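Local coordinates for phosphate ABC transporter, phosphate-binding protein (Clostridium perfringens, PDB 4Q8R) that probably captures phosphate with high affinity outside the cell membrane and hands it to an ABC-type phosphate transporter, at residues D61-G64 / E65-Q68; Q98-D101 / I102-K106; G140-A143 / E144-T147; S220-S223 / F224-I228; L229-E232 / G233-V237. All blocks are in the same frame, centred on the assembly; numbering follows the deposited sequence. Where two conformers were deposited one is given.

Contact 1 (D61-G64 / E65-Q68). With ZN (zinc ion), chain F.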
loop_
_atom_site.group_PDB
_atom_site.type_symbol
_atom_site.label_atom_id
_atom_site.label_comp_id
_atom_site.label_asym_id
_atom_site.label_seq_id
_atom_site.Cartn_x
_atom_site.Cartn_y
_atom_site.Cartn_z
ATOM N N ASP A 61 -1.417 -9.451 3.932
ATOM C CA ASP A 61 -1.813 -10.385 4.952
ATOM C C ASP A 61 -0.591 -10.766 5.818
ATOM O O ASP A 61 0.552 -10.640 5.390
ATOM C CB ASP A 61 -2.374 -11.633 4.347
ATOM C CG ASP A 61 -3.230 -12.366 5.300
ATOM O OD1 ASP A 61 -3.372 -11.974 6.488
ATOM O OD2 ASP A 61 -3.767 -13.356 4.872
ATOM N N LEU A 62 -0.846 -11.267 7.010
ATOM C CA LEU A 62 0.236 -11.785 7.869
ATOM C C LEU A 62 0.797 -13.052 7.292
ATOM O O LEU A 62 0.084 -13.820 6.628
ATOM C CB LEU A 62 -0.296 -12.128 9.259
ATOM C CG LEU A 62 -0.794 -10.989 10.117
ATOM C CD1 LEU A 62 -1.076 -11.478 11.528
ATOM C CD2 LEU A 62 0.279 -9.901 10.123
ATOM N N LYS A 63 2.067 -13.280 7.562
ATOM C CA LYS A 63 2.671 -14.589 7.308
ATOM C C LYS A 63 2.297 -15.514 8.460
ATOM O O LYS A 63 2.006 -15.063 9.568
ATOM C CB LYS A 63 4.163 -14.439 7.184
ATOM C CG LYS A 63 4.606 -13.490 6.040
ATOM C CD LYS A 63 6.078 -13.158 6.189
ATOM C CE LYS A 63 6.620 -12.109 5.221
ATOM N NZ LYS A 63 7.524 -12.733 4.254
ATOM N N GLY A 64 2.312 -16.811 8.197
ATOM C CA GLY A 64 1.938 -17.811 9.204
ATOM C C GLY A 64 2.744 -17.632 10.491
ATOM O O GLY A 64 2.247 -17.779 11.609
ATOM N N GLU A 65 4.002 -17.281 10.364
ATOM C CA GLU A 65 4.796 -17.068 11.589
ATOM C C GLU A 65 4.524 -15.829 12.432
ATOM O O GLU A 65 4.836 -15.773 13.652
ATOM C CB GLU A 65 6.152 -16.795 11.160
ATOM C CG GLU A 65 6.930 -17.923 10.879
ATOM C CD GLU A 65 8.281 -17.432 10.541
ATOM O OE1 GLU A 65 9.224 -17.878 11.284
ATOM O OE2 GLU A 65 8.336 -16.602 9.559
ATOM N N GLU A 66 4.040 -14.809 11.763
ATOM C CA GLU A 66 3.651 -13.569 12.398
ATOM C C GLU A 66 2.370 -13.864 13.147
ATOM O O GLU A 66 2.156 -13.392 14.248
ATOM C CB GLU A 66 3.454 -12.430 11.359
ATOM C CG GLU A 66 4.738 -12.037 10.647
ATOM C CD GLU A 66 4.573 -11.138 9.414
ATOM O OE1 GLU A 66 5.517 -10.378 9.113
ATOM O OE2 GLU A 66 3.506 -11.185 8.741
ATOM N N LYS A 67 1.522 -14.675 12.527
ATOM C CA LYS A 67 0.298 -15.116 13.142
ATOM C C LYS A 67 0.544 -15.901 14.414
ATOM O O LYS A 67 -0.169 -15.665 15.410
ATOM C CB LYS A 67 -0.524 -15.915 12.123
ATOM C CG LYS A 67 -1.947 -16.226 12.538
ATOM C CD LYS A 67 -2.832 -14.993 12.475
ATOM C CE LYS A 67 -4.044 -15.190 13.368
ATOM N NZ LYS A 67 -4.943 -14.013 13.319
ATOM N N GLN A 68 1.540 -16.799 14.356
ATOM C CA GLN A 68 2.008 -17.652 15.440
ATOM C C GLN A 68 2.520 -16.885 16.643
ATOM O O GLN A 68 2.539 -17.401 17.738
ATOM C CB GLN A 68 3.143 -18.599 14.921
ATOM C CG GLN A 68 2.667 -19.946 14.440
ATOM C CD GLN A 68 2.026 -20.751 15.574
ATOM O OE1 GLN A 68 0.801 -20.698 15.780
ATOM N NE2 GLN A 68 2.850 -21.470 16.335
HETATM ZN ZN ZN F . -4.568 -12.904 7.823
HETATM O O HOH W 1 -5.831 -12.206 6.823
#
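Lys63 and Lys67 join across the start of helix 64-68: Lys67 N donates to Lys63 O at 3.0 Å, and one residue on Gln68 N reaches Gly64 O, also at 3.0 Å. Before them the chain at Asp61 and Leu62 is extended; Lys63 is the N-cap, and the helical turn begins at Gly64. Glu66 N adds a weak bond to Lys63 O. The side chain of Glu66 turns back over this opening turn. With CG anti to its carbonyl carbon (chi1 -65°) and the rest of the chain extended, its OE2 accepts from Lys63 N at 2.8 Å in an almost straight bond, 175° at the hydrogen. The donor stands above the carboxylate, 35° out of its plane. This is the backbone-to-side-chain half of a capping box, in which the third helical residue ties down the N-cap amide. OE2 also lies 3.4 Å from Leu62 CA and 3.7 Å from Leu62 CD2, and Arg60 makes a salt bridge to the same oxygen, so the carboxylate is probably held as a charged group. The other Leu62 branch, CD1, meets Lys67 CD at 4.0 Å, the two side chains crossing at about a right angle. Beyond that touch Lys67 runs on to Leu71 O and to the carboxylate of Glu73. Glu73 is a zinc ligand together with Asp61, whose OD1 sits 2.0 Å from the zinc ion while a water takes another position. Through its salt bridge to Glu73, Lys67 stands in the second shell of that site.

Contact 2 (Q98-D101 / I102-K106); sequences QIKD and IYTGK
Tyr103 and Ile99 meet at the last turn of helix 96-103, which ends in a Schellman motif: Gly105 takes positive phi, its N bonds back to Ile102 O, and Lys106 N makes a weak bond to Asp101 O. Starting at the backbone, Tyr103 N donates to Ile99 O at 2.9 Å. Tyr103 CB then lies 3.7 Å from that same oxygen, and CG passes it a little farther off. At CD1 the ring comes within 3.5 Å of Ile99 O, which sits at the ring edge, in the ring plane. CD1 also touches Ile99 CG2 at 4.1 Å, because the two side chains lie side by side and point the same way. Farther out, the ring meets Phe135 edge-to-face, and at the tip OH is hydrogen-bonded to Val123 O, so the helix is fastened to strand 121-125 beneath it. The neighbouring Thr104 closes the turn differently. Its hydroxyl stands between backbone N and carbonyl carbon (chi1 61°) and folds back over the helix. Lys100 O therefore takes two donors, Thr104 N at 2.9 Å and Thr104 OG1 at 3.0 Å, the hydroxyl approaching from above the carbonyl plane, 36° out of it.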
loop_
_atom_site.group_PDB
_atom_site.type_symbol
_atom_site.label_atom_id
_atom_site.label_comp_id
_atom_site.label_asym_id
_atom_site.label_seq_id
_atom_site.Cartn_x
_atom_site.Cartn_y
_atom_site.Cartn_z
ATOM N N GLN A 98 2.776 -7.955 -19.095
ATOM C CA GLN A 98 3.682 -6.846 -19.464
ATOM C C GLN A 98 4.364 -6.274 -18.226
ATOM O O GLN A 98 5.572 -5.984 -18.222
ATOM C CB GLN A 98 2.972 -5.738 -20.209
ATOM C CG GLN A 98 2.643 -6.128 -21.630
ATOM C CD GLN A 98 1.811 -5.062 -22.313
ATOM O OE1 GLN A 98 0.812 -4.658 -21.762
ATOM N NE2 GLN A 98 2.162 -4.713 -23.518
ATOM N N ILE A 99 3.609 -6.100 -17.122
ATOM C CA ILE A 99 4.165 -5.535 -15.911
ATOM C C ILE A 99 5.293 -6.480 -15.365
ATOM O O ILE A 99 6.346 -6.019 -14.940
ATOM C CB ILE A 99 3.056 -5.268 -14.862
ATOM C CG1 ILE A 99 2.148 -4.194 -15.394
ATOM C CG2 ILE A 99 3.644 -4.791 -13.535
ATOM C CD1 ILE A 99 0.779 -4.159 -14.741
ATOM N N LYS A 100 4.996 -7.770 -15.393
ATOM C CA LYS A 100 5.981 -8.768 -14.940
ATOM C C LYS A 100 7.233 -8.612 -15.780
ATOM O O LYS A 100 8.351 -8.631 -15.246
ATOM C CB LYS A 100 5.468 -10.158 -15.057
ATOM C CG LYS A 100 6.374 -11.284 -14.471
ATOM C CD LYS A 100 5.751 -12.640 -14.672
ATOM C CE LYS A 100 6.800 -13.694 -14.539
ATOM N NZ LYS A 100 6.214 -15.039 -14.478
ATOM N N ASP A 101 7.076 -8.550 -17.089
ATOM C CA ASP A 101 8.227 -8.397 -17.998
ATOM C C ASP A 101 9.044 -7.166 -17.727
ATOM O O ASP A 101 10.281 -7.208 -17.804
ATOM C CB ASP A 101 7.739 -8.342 -19.446
ATOM C CG ASP A 101 7.267 -9.661 -19.972
ATOM O OD1 ASP A 101 7.395 -10.739 -19.304
ATOM O OD2 ASP A 101 6.800 -9.667 -21.126
ATOM N N ILE A 102 8.416 -6.046 -17.382
ATOM C CA ILE A 102 9.140 -4.880 -16.960
ATOM C C ILE A 102 9.920 -5.112 -15.670
ATOM O O ILE A 102 11.128 -4.812 -15.575
ATOM C CB ILE A 102 8.173 -3.669 -16.745
ATOM C CG1 ILE A 102 7.487 -3.291 -18.102
ATOM C CG2 ILE A 102 8.876 -2.458 -16.183
ATOM C CD1 ILE A 102 6.269 -2.452 -17.834
ATOM N N TYR A 103 9.259 -5.642 -14.668
ATOM C CA TYR A 103 9.882 -5.771 -13.337
ATOM C C TYR A 103 10.953 -6.860 -13.295
ATOM O O TYR A 103 11.822 -6.814 -12.437
ATOM C CB TYR A 103 8.824 -5.901 -12.242
ATOM C CG TYR A 103 8.434 -4.543 -11.766
ATOM C CD1 TYR A 103 7.454 -3.786 -12.487
ATOM C CD2 TYR A 103 8.979 -3.961 -10.673
ATOM C CE1 TYR A 103 7.206 -2.509 -12.122
ATOM C CE2 TYR A 103 8.710 -2.678 -10.283
ATOM C CZ TYR A 103 7.825 -1.926 -11.044
ATOM O OH TYR A 103 7.537 -0.629 -10.707
ATOM N N THR A 104 10.935 -7.793 -14.209
ATOM C CA THR A 104 11.975 -8.821 -14.238
ATOM C C THR A 104 13.062 -8.468 -15.225
ATOM O O THR A 104 13.963 -9.278 -15.461
ATOM C CB THR A 104 11.384 -10.214 -14.580
ATOM O OG1 THR A 104 10.772 -10.198 -15.876
ATOM C CG2 THR A 104 10.366 -10.680 -13.522
ATOM N N GLY A 105 12.949 -7.330 -15.898
ATOM C CA GLY A 105 13.985 -6.855 -16.807
ATOM C C GLY A 105 13.935 -7.457 -18.204
ATOM O O GLY A 105 14.879 -7.310 -18.989
ATOM N N LYS A 106 12.865 -8.172 -18.556
ATOM C CA LYS A 106 12.725 -8.685 -19.897
ATOM C C LYS A 106 12.469 -7.573 -20.909
ATOM O O LYS A 106 13.051 -7.522 -22.009
ATOM C CB LYS A 106 11.661 -9.746 -19.936
ATOM C CG LYS A 106 11.592 -10.454 -21.253
ATOM C CD LYS A 106 10.258 -11.119 -21.386
ATOM C CE LYS A 106 10.253 -12.376 -20.543
ATOM N NZ LYS A 106 11.420 -13.202 -20.947
#

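Contact 3 (G140-A143 / E144-T147)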
loop_
_atom_site.group_PDB
_atom_site.type_symbol
_atom_site.label_atom_id
_atom_site.label_comp_id
_atom_site.label_asym_id
_atom_site.label_seq_id
_atom_site.Cartn_x
_atom_site.Cartn_y
_atom_site.Cartn_z
ATOM N N GLY A 140 3.294 -11.784 -10.243
ATOM C CA GLY A 140 3.754 -13.134 -10.426
ATOM C C GLY A 140 5.246 -13.332 -10.582
ATOM O O GLY A 140 5.699 -14.080 -11.448
ATOM N N PHE A 141 6.000 -12.615 -9.793
ATOM C CA PHE A 141 7.455 -12.780 -9.738
ATOM C C PHE A 141 7.936 -12.793 -8.303
ATOM O O PHE A 141 7.315 -12.231 -7.429
ATOM C CB PHE A 141 8.243 -11.768 -10.641
ATOM C CG PHE A 141 8.201 -10.365 -10.192
ATOM C CD1 PHE A 141 7.022 -9.537 -10.457
ATOM C CD2 PHE A 141 9.232 -9.793 -9.503
ATOM C CE1 PHE A 141 6.974 -8.242 -10.039
ATOM C CE2 PHE A 141 9.169 -8.477 -9.062
ATOM C CZ PHE A 141 8.021 -7.681 -9.348
ATOM N N LYS A 142 9.087 -13.421 -8.130
ATOM C CA LYS A 142 9.777 -13.502 -6.863
ATOM C C LYS A 142 10.795 -12.392 -6.703
ATOM O O LYS A 142 11.269 -11.837 -7.675
ATOM C CB LYS A 142 10.412 -14.910 -6.725
ATOM C CG LYS A 142 9.364 -16.036 -6.650
ATOM C CD LYS A 142 8.196 -15.669 -5.698
ATOM C CE LYS A 142 7.317 -16.827 -5.190
ATOM N NZ LYS A 142 6.368 -17.294 -6.228
ATOM N N ALA A 143 11.149 -12.089 -5.466
ATOM C CA ALA A 143 12.154 -11.098 -5.172
ATOM C C ALA A 143 13.418 -11.413 -5.968
ATOM O O ALA A 143 14.048 -10.500 -6.513
ATOM C CB ALA A 143 12.413 -11.064 -3.660
ATOM N N GLU A 144 13.735 -12.702 -6.130
ATOM C CA GLU A 144 14.954 -13.170 -6.877
ATOM C C GLU A 144 14.946 -12.729 -8.293
ATOM O O GLU A 144 16.000 -12.519 -8.866
ATOM C CB GLU A 144 15.109 -14.707 -6.838
ATOM C CG GLU A 144 15.473 -15.208 -5.461
ATOM C CD GLU A 144 14.347 -15.340 -4.369
ATOM O OE1 GLU A 144 13.094 -14.866 -4.432
ATOM O OE2 GLU A 144 14.820 -15.947 -3.384
ATOM N N GLU A 145 13.738 -12.522 -8.822
ATOM C CA GLU A 145 13.533 -12.155 -10.199
ATOM C C GLU A 145 13.469 -10.666 -10.498
ATOM O O GLU A 145 13.448 -10.266 -11.670
ATOM C CB GLU A 145 12.321 -12.855 -10.722
ATOM C CG GLU A 145 12.402 -14.366 -10.646
ATOM C CD GLU A 145 11.120 -15.021 -11.080
ATOM O OE1 GLU A 145 10.111 -14.815 -10.441
ATOM O OE2 GLU A 145 11.090 -15.742 -12.079
ATOM N N LEU A 146 13.371 -9.844 -9.475
ATOM C CA LEU A 146 13.320 -8.414 -9.683
ATOM C C LEU A 146 14.604 -7.954 -10.419
ATOM O O LEU A 146 15.730 -8.306 -10.002
ATOM C CB LEU A 146 13.209 -7.699 -8.401
ATOM C CG LEU A 146 13.260 -6.192 -8.370
ATOM C CD1 LEU A 146 12.061 -5.634 -9.118
ATOM C CD2 LEU A 146 13.273 -5.718 -6.929
ATOM N N THR A 147 14.470 -7.185 -11.482
ATOM C CA THR A 147 15.628 -6.670 -12.158
ATOM C C THR A 147 16.645 -5.967 -11.266
ATOM O O THR A 147 16.283 -5.149 -10.384
ATOM C CB THR A 147 15.296 -5.726 -13.358
ATOM O OG1 THR A 147 16.525 -5.238 -13.900
ATOM C CG2 THR A 147 14.408 -4.559 -12.940
#
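Lys142 and Glu145 carry the polar part of this short 3-10 turn. Lys142 N gives a nearly straight bond (174°) at 2.9 Å to Glu145 OE1, which receives it on its anti lone pair, away from the other carboxylate oxygen. In return Glu145 N donates to Lys142 O at 2.8 Å, entering from above the carbonyl plane. The carboxylate can turn back to the amide because Glu145 CG lies beside its own backbone N (chi1 -59°) and the chain is extended from there. One residue on, Leu146 N bonds to Ala143 O at 3.1 Å, an i to i+3 pair as expected of 3-10 geometry, and adds only a weak bond to Lys142 O. Carboxylate oxygens also come close to carbon: Glu145 OE1 rests 3.4 Å from Phe141 CA, and Lys142 CB lies 3.5 Å from Glu144 OE1. The apolar pair is Phe141 CE2 with Leu146 CD1 at 4.1 Å, the methyl approaching the ring obliquely. The turn follows helix 130-139, which Gly140 ends with positive phi, and leads toward strand 151-153. Phe141 is buried against Phe135 and Gln136 of that helix and Tyr103 of helix 96-103, while Leu146 packs on Arg132 and reaches Ser124 of strand 121-125.

Contact 4 (S220-S223 / F224-I228); sequences SGKS and FIDFI
Lys222 and Asp226 are brought together by different first torsions one helical turn apart: Lys222 CG is swung to the far side of its backbone N (chi1 -167°), whereas Asp226 CG sits beside its own N (chi1 -74°) and leans back toward the preceding turn. Both belong to the middle of helix 219-229, a regular alpha-helix on the flank of the binding protein's alpha/beta fold. In the lysine conformer described, one of two, Lys222 CE lies 3.4 Å from Asp226 OD2, and NZ is 3.9 Å from the same oxygen. This is a long salt bridge, and the second lysine position makes it a doubtful one; both residues have exposed side chains. The backbone beneath is more definite. Asp226 N donates to Lys222 O at 2.9 Å, and Asp226 CG lies 3.3 Å from that carbonyl oxygen, so the aspartate lies close over the turn. Phe224 N to Ser220 O and Phe227 N to Ser223 O repeat the same i to i+4 bond, each at 2.9 Å. Away from the charged side, Phe224 and Phe227 are buried against helix 15-28: Phe224 meets the ring of Phe25, packs on Met18 and reaches Ile8 of strand 6-10, while Phe227 touches Glu21. On one face of the Phe224 ring, offset toward the rim, Ile228 CD1 stands 3.8 Å above the plane.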
loop_
_atom_site.group_PDB
_atom_site.type_symbol
_atom_site.label_atom_id
_atom_site.label_comp_id
_atom_site.label_asym_id
_atom_site.label_seq_id
_atom_site.Cartn_x
_atom_site.Cartn_y
_atom_site.Cartn_z
ATOM N N SER A 220 -8.591 1.899 25.145
ATOM C CA SER A 220 -8.416 2.998 24.135
ATOM C C SER A 220 -8.076 2.501 22.741
ATOM O O SER A 220 -8.633 2.957 21.757
ATOM C CB SER A 220 -7.373 4.028 24.561
ATOM O OG SER A 220 -7.693 4.632 25.806
ATOM N N GLY A 221 -7.154 1.556 22.636
ATOM C CA GLY A 221 -6.874 1.003 21.334
ATOM C C GLY A 221 -8.046 0.239 20.720
ATOM O O GLY A 221 -8.258 0.289 19.514
ATOM N N LYS A 222 -8.794 -0.508 21.533
ATOM C CA LYS A 222 -9.993 -1.216 21.053
ATOM C C LYS A 222 -11.018 -0.184 20.582
ATOM O O LYS A 222 -11.654 -0.355 19.524
ATOM C CB LYS A 222 -10.579 -2.137 22.138
ATOM C CG LYS A 222 -11.637 -3.129 21.609
ATOM C CD LYS A 222 -12.616 -3.624 22.671
ATOM C CE LYS A 222 -13.961 -4.041 22.080
ATOM N NZ LYS A 222 -15.016 -3.765 23.082
ATOM N N SER A 223 -11.151 0.895 21.359
ATOM C CA SER A 223 -12.014 2.031 20.956
ATOM C C SER A 223 -11.691 2.626 19.637
ATOM O O SER A 223 -12.587 2.932 18.840
ATOM C CB SER A 223 -11.916 3.196 21.965
ATOM O OG SER A 223 -12.882 2.967 22.835
ATOM N N PHE A 224 -10.406 2.849 19.429
ATOM C CA PHE A 224 -9.944 3.371 18.155
ATOM C C PHE A 224 -10.264 2.436 16.989
ATOM O O PHE A 224 -10.748 2.902 15.978
ATOM C CB PHE A 224 -8.463 3.742 18.240
ATOM C CG PHE A 224 -7.923 4.393 17.009
ATOM C CD1 PHE A 224 -8.587 5.486 16.429
ATOM C CD2 PHE A 224 -6.759 3.936 16.426
ATOM C CE1 PHE A 224 -8.113 6.103 15.261
ATOM C CE2 PHE A 224 -6.266 4.534 15.310
ATOM C CZ PHE A 224 -6.941 5.594 14.683
ATOM N N ILE A 225 -9.986 1.127 17.112
ATOM C CA ILE A 225 -10.252 0.195 16.030
ATOM C C ILE A 225 -11.776 0.162 15.759
ATOM O O ILE A 225 -12.223 0.102 14.616
ATOM C CB ILE A 225 -9.767 -1.174 16.416
ATOM C CG1 ILE A 225 -8.208 -1.168 16.432
ATOM C CG2 ILE A 225 -10.316 -2.216 15.466
ATOM C CD1 ILE A 225 -7.576 -2.459 16.896
ATOM N N ASP A 226 -12.582 0.143 16.820
ATOM C CA ASP A 226 -14.047 0.151 16.665
ATOM C C ASP A 226 -14.493 1.418 15.935
ATOM O O ASP A 226 -15.424 1.382 15.109
ATOM C CB ASP A 226 -14.730 -0.022 18.039
ATOM C CG ASP A 226 -14.642 -1.480 18.580
ATOM O OD1 ASP A 226 -14.342 -2.445 17.820
ATOM O OD2 ASP A 226 -14.855 -1.650 19.802
ATOM N N PHE A 227 -13.823 2.538 16.207
ATOM C CA PHE A 227 -14.166 3.765 15.500
ATOM C C PHE A 227 -13.855 3.655 14.010
ATOM O O PHE A 227 -14.597 4.096 13.174
ATOM C CB PHE A 227 -13.421 4.933 16.054
ATOM C CG PHE A 227 -13.605 6.164 15.257
ATOM C CD1 PHE A 227 -14.779 6.894 15.377
ATOM C CD2 PHE A 227 -12.629 6.597 14.347
ATOM C CE1 PHE A 227 -14.947 8.055 14.641
ATOM C CE2 PHE A 227 -12.809 7.742 13.595
ATOM C CZ PHE A 227 -13.964 8.478 13.736
ATOM N N ILE A 228 -12.703 3.081 13.683
ATOM C CA ILE A 228 -12.320 2.916 12.269
ATOM C C ILE A 228 -13.328 2.045 11.521
ATOM O O ILE A 228 -13.638 2.269 10.342
ATOM C CB ILE A 228 -10.908 2.320 12.141
ATOM C CG1 ILE A 228 -9.870 3.271 12.689
ATOM C CG2 ILE A 228 -10.606 1.956 10.665
ATOM C CD1 ILE A 228 -8.480 2.581 12.778
#

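Contact 5 (L229-E232 / G233-V237). With ZN (zinc ion), chain D.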
loop_
_atom_site.group_PDB
_atom_site.type_symbol
_atom_site.label_atom_id
_atom_site.label_comp_id
_atom_site.label_asym_id
_atom_site.label_seq_id
_atom_site.Cartn_x
_atom_site.Cartn_y
_atom_site.Cartn_z
ATOM N N LEU A 229 -13.904 1.073 12.232
ATOM C CA LEU A 229 -14.865 0.155 11.638
ATOM C C LEU A 229 -16.290 0.691 11.601
ATOM O O LEU A 229 -17.177 0.088 10.956
ATOM C CB LEU A 229 -14.896 -1.181 12.334
ATOM C CG LEU A 229 -13.597 -1.980 12.275
ATOM C CD1 LEU A 229 -13.693 -3.193 13.165
ATOM C CD2 LEU A 229 -13.274 -2.344 10.825
ATOM N N SER A 230 -16.497 1.802 12.305
ATOM C CA SER A 230 -17.790 2.459 12.375
ATOM C C SER A 230 -18.146 3.096 11.061
ATOM O O SER A 230 -17.299 3.178 10.093
ATOM C CB SER A 230 -17.816 3.495 13.503
ATOM O OG SER A 230 -17.122 4.694 13.191
ATOM N N GLU A 231 -19.401 3.562 10.996
ATOM C CA GLU A 231 -19.884 4.139 9.775
ATOM C C GLU A 231 -18.988 5.380 9.430
ATOM O O GLU A 231 -18.552 5.554 8.262
ATOM C CB GLU A 231 -21.424 4.389 9.885
ATOM C CG GLU A 231 -22.130 4.514 8.548
ATOM C CD GLU A 231 -21.809 5.820 7.884
ATOM O OE1 GLU A 231 -21.532 6.758 8.690
ATOM O OE2 GLU A 231 -21.818 5.874 6.596
ATOM N N GLU A 232 -18.734 6.209 10.430
ATOM C CA GLU A 232 -17.914 7.368 10.220
ATOM C C GLU A 232 -16.463 6.963 9.855
ATOM O O GLU A 232 -15.806 7.564 8.946
ATOM C CB GLU A 232 -17.888 8.237 11.470
ATOM C CG GLU A 232 -17.064 9.499 11.229
ATOM C CD GLU A 232 -16.950 10.477 12.400
ATOM O OE1 GLU A 232 -17.802 10.457 13.322
ATOM O OE2 GLU A 232 -15.992 11.306 12.371
ATOM N N GLY A 233 -15.911 5.967 10.548
ATOM C CA GLY A 233 -14.535 5.558 10.259
ATOM C C GLY A 233 -14.404 4.995 8.840
ATOM O O GLY A 233 -13.396 5.204 8.145
ATOM N N GLN A 234 -15.423 4.277 8.382
ATOM C CA GLN A 234 -15.429 3.751 7.020
ATOM C C GLN A 234 -15.656 4.812 5.921
ATOM O O GLN A 234 -15.206 4.647 4.790
ATOM C CB GLN A 234 -16.365 2.569 6.897
ATOM C CG GLN A 234 -15.982 1.393 7.748
ATOM C CD GLN A 234 -14.771 0.617 7.158
ATOM O OE1 GLN A 234 -14.852 0.035 6.042
ATOM N NE2 GLN A 234 -13.640 0.670 7.882
ATOM N N ASP A 235 -16.353 5.897 6.246
ATOM C CA ASP A 235 -16.409 7.041 5.327
ATOM C C ASP A 235 -15.056 7.709 5.161
ATOM O O ASP A 235 -14.737 8.191 4.066
ATOM C CB ASP A 235 -17.394 8.139 5.807
ATOM C CG ASP A 235 -18.852 7.737 5.666
ATOM O OD1 ASP A 235 -19.159 6.834 4.873
ATOM O OD2 ASP A 235 -19.677 8.372 6.416
ATOM N N ILE A 236 -14.248 7.725 6.236
ATOM C CA ILE A 236 -12.893 8.277 6.154
ATOM C C ILE A 236 -12.026 7.365 5.243
ATOM O O ILE A 236 -11.290 7.873 4.439
ATOM C CB ILE A 236 -12.266 8.415 7.578
ATOM C CG1 ILE A 236 -12.952 9.582 8.328
ATOM C CG2 ILE A 236 -10.782 8.630 7.539
ATOM C CD1 ILE A 236 -12.836 9.571 9.843
ATOM N N VAL A 237 -12.210 6.047 5.334
ATOM C CA VAL A 237 -11.523 5.071 4.469
ATOM C C VAL A 237 -11.889 5.391 3.037
ATOM O O VAL A 237 -11.007 5.509 2.166
ATOM C CB VAL A 237 -11.962 3.635 4.869
ATOM C CG1 VAL A 237 -11.999 2.595 3.773
ATOM C CG2 VAL A 237 -11.232 3.178 6.129
HETATM ZN ZN ZN D . -21.527 7.720 5.851
#
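Ser230 OG is gripped twice at the start of helix 231-239: it accepts from Gly233 N at 3.2 Å and donates to Phe227 O of the helix before. Ser230 is the N-cap, and its hydroxyl, held between backbone N and carbonyl carbon (chi1 76°), faces the first turn to make this capping bond. The backbone follows with Gln234 N on Ser230 O at 2.8 Å, then Asp235 N on Glu231 O and Ile236 N on Glu232 O. Gln234 bends back at chi2 and lays CG 3.2 Å from Ser230 O; its amide nitrogen goes on to Ile228 O and Ile76 O, so the glutamine links the two successive helices to strand 71-86. On the solvent side, Glu231 and Asp235, one turn apart, share a zinc ion. Glu231 OE2 and Asp235 OD2 each bind it at 2.0 Å, and Asp235 OD1 stands farther off at 2.7 Å, a long and lopsided second contact. The glutamate reaches round by a bend at chi2, in one of its two deposited conformers, and the two carboxylate planes are turned 74° apart. Lys244 makes a salt bridge to Asp235 OD1, the oxygen less closely bound to the metal. The shared zinc ion brings Glu231 OE2 and Asp235 OD2 to 3.3 Å and, helped by Lys244, probably offsets the repulsion between the two acids and favours the deprotonated form of both.

Along the chain the five contacts follow in numerical order, and in space they form two pairs and one contact on its own. Contacts 2 and 3 have centres 9 Å apart and touch, Tyr103 O probably accepting from Thr147 N. Contacts 4 and 5, centred 11 Å apart on the successive helices 219-229 and 231-239, lie across the chain's centre from that pair, 36 to 41 Å away between centres. Contact 1 stands apart, its centre 22 Å from those of contacts 3 and 4. This spread suits the two-lobed architecture of periplasmic-type binding proteins: contacts 2 and 3 both pack on strand 121-125, whereas contacts 1, 4 and 5 all pack on the long strand 71-86.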